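Local coordinates for GTPase activator-like protein (Chaetomium thermophilum, PDB 6SSH) that is the GAP domain of a TSC2-type protein and probably activates GTP hydrolysis by a small GTPase, at residues H31-L34 and K35-A39. Numbering follows the deposited sequence.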
loop_
_atom_site.group_PDB
_atom_site.type_symbol
_atom_site.label_atom_id
_atom_site.label_comp_id
_atom_site.label_asym_id
_atom_site.label_seq_id
_atom_site.Cartn_x
_atom_site.Cartn_y
_atom_site.Cartn_z
ATOM N N HIS A 31 -5.971 3.451 -9.384
ATOM C CA HIS A 31 -5.433 2.506 -10.370
ATOM C C HIS A 31 -4.302 3.090 -11.205
ATOM O O HIS A 31 -3.338 2.424 -11.514
ATOM C CB HIS A 31 -6.556 1.907 -11.230
ATOM C CG HIS A 31 -7.339 0.884 -10.458
ATOM N ND1 HIS A 31 -6.831 -0.372 -10.202
ATOM C CD2 HIS A 31 -8.521 0.950 -9.799
ATOM C CE1 HIS A 31 -7.682 -1.044 -9.434
ATOM N NE2 HIS A 31 -8.723 -0.279 -9.185
ATOM N N ARG A 32 -4.397 4.366 -11.579
ATOM C CA ARG A 32 -3.297 4.986 -12.329
ATOM C C ARG A 32 -2.073 5.105 -11.421
ATOM O O ARG A 32 -0.952 4.923 -11.859
ATOM C CB ARG A 32 -3.719 6.323 -12.893
ATOM C CG ARG A 32 -4.575 6.178 -14.138
ATOM C CD ARG A 32 -4.803 7.571 -14.778
ATOM N NE ARG A 32 -5.817 8.295 -14.026
ATOM C CZ ARG A 32 -7.130 8.215 -14.256
ATOM N NH1 ARG A 32 -7.601 7.447 -15.238
ATOM N NH2 ARG A 32 -7.991 8.868 -13.487
ATOM N N PHE A 33 -2.280 5.333 -10.136
ATOM C CA PHE A 33 -1.189 5.390 -9.167
ATOM C C PHE A 33 -0.495 4.028 -9.081
ATOM O O PHE A 33 0.730 3.969 -9.115
ATOM C CB PHE A 33 -1.742 5.804 -7.803
ATOM C CG PHE A 33 -0.877 5.448 -6.631
ATOM C CD1 PHE A 33 0.260 6.187 -6.361
ATOM C CD2 PHE A 33 -1.192 4.385 -5.773
ATOM C CE1 PHE A 33 1.067 5.854 -5.318
ATOM C CE2 PHE A 33 -0.353 4.096 -4.704
ATOM C CZ PHE A 33 0.729 4.841 -4.483
ATOM N N LEU A 34 -1.243 2.918 -8.993
ATOM C CA LEU A 34 -0.584 1.596 -8.986
ATOM C C LEU A 34 0.322 1.365 -10.181
ATOM O O LEU A 34 1.443 0.864 -10.030
ATOM C CB LEU A 34 -1.653 0.509 -9.014
ATOM C CG LEU A 34 -2.493 0.349 -7.724
ATOM C CD1 LEU A 34 -3.467 -0.808 -7.960
ATOM C CD2 LEU A 34 -1.636 0.093 -6.520
ATOM N N LYS A 35 -0.123 1.823 -11.343
ATOM C CA LYS A 35 0.633 1.626 -12.560
ATOM C C LYS A 35 1.894 2.438 -12.552
ATOM O O LYS A 35 2.847 2.101 -13.252
ATOM C CB LYS A 35 -0.240 1.974 -13.769
ATOM C CG LYS A 35 -1.336 0.981 -13.988
ATOM C CD LYS A 35 -2.215 1.389 -15.165
ATOM C CE LYS A 35 -3.503 0.599 -15.203
ATOM N NZ LYS A 35 -4.303 0.888 -16.440
ATOM N N GLY A 36 1.938 3.543 -11.794
ATOM C CA GLY A 36 3.185 4.259 -11.642
ATOM C C GLY A 36 4.107 3.750 -10.558
ATOM O O GLY A 36 5.335 3.951 -10.562
ATOM N N LEU A 37 3.536 3.033 -9.606
ATOM C CA LEU A 37 4.259 2.549 -8.481
ATOM C C LEU A 37 5.143 1.402 -8.870
ATOM O O LEU A 37 6.272 1.281 -8.405
ATOM C CB LEU A 37 3.234 2.060 -7.454
ATOM C CG LEU A 37 3.688 1.852 -6.064
ATOM C CD1 LEU A 37 4.258 3.139 -5.416
ATOM C CD2 LEU A 37 2.484 1.335 -5.280
ATOM N N GLY A 38 4.651 0.525 -9.755
ATOM C CA GLY A 38 5.430 -0.600 -10.192
ATOM C C GLY A 38 4.882 -1.180 -11.481
ATOM O O GLY A 38 3.893 -0.676 -12.029
ATOM N N ALA A 39 5.563 -2.190 -11.990
ATOM C CA ALA A 39 5.093 -2.885 -13.199
ATOM C C ALA A 39 4.163 -4.029 -12.831
ATOM O O ALA A 39 4.409 -4.772 -11.894
ATOM C CB ALA A 39 6.214 -3.423 -13.963
#
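F33 and L37 lie one turn apart on helix 28-37, and their side chains slant across each other. Both methyls of L37 reach the far end of the ring. L37 CD2 is 4.0 Å from F33 CE2, and L37 CD1 is 4.0 Å from F33 CZ. With CG anti to the backbone N (chi1 159°), the F33 side chain is turned so that the CE2-CZ end of its ring meets these methyls. L34 sits beside this pair and approaches L37 more loosely, with L34 CD2 4.5 Å from L37 CD2. All three residues are buried. This is the i to i+4 and i to i+3 packing of an apolar helix face. The helix lies against the mixed beta-sheet of the Rap/ran-GAP family domain. L34 touches V78 and Y65, L37 touches F76, and the F33 ring meets W108 as well as L183 and V187 of helix 183-201. K35 belongs to the exposed side. Its chain runs extended back along the helix, past the carbonyl of H31, and its CG lies 3.5 Å from H31 O. K35 NZ is 6.8 Å from H31 ND1, so the two groups do not touch. H31 NE2 is hydrogen-bonded to G26 N, and R32 turns its guanidinium to D29 in a salt bridge. In the last turn F33 O and L34 O each take two N-H groups. L37 N donates to F33 O at 3.0 Å, and G36 N adds a weak i to i+3 bond. G38 N donates to L34 O at 3.2 Å, with an N-H...O angle of 156°, and L37 N adds a weak bond there. G38 is the first residue to leave helical geometry. R188 NH1 bonds the carbonyl oxygens of G36 and L37 at the helix C-terminus.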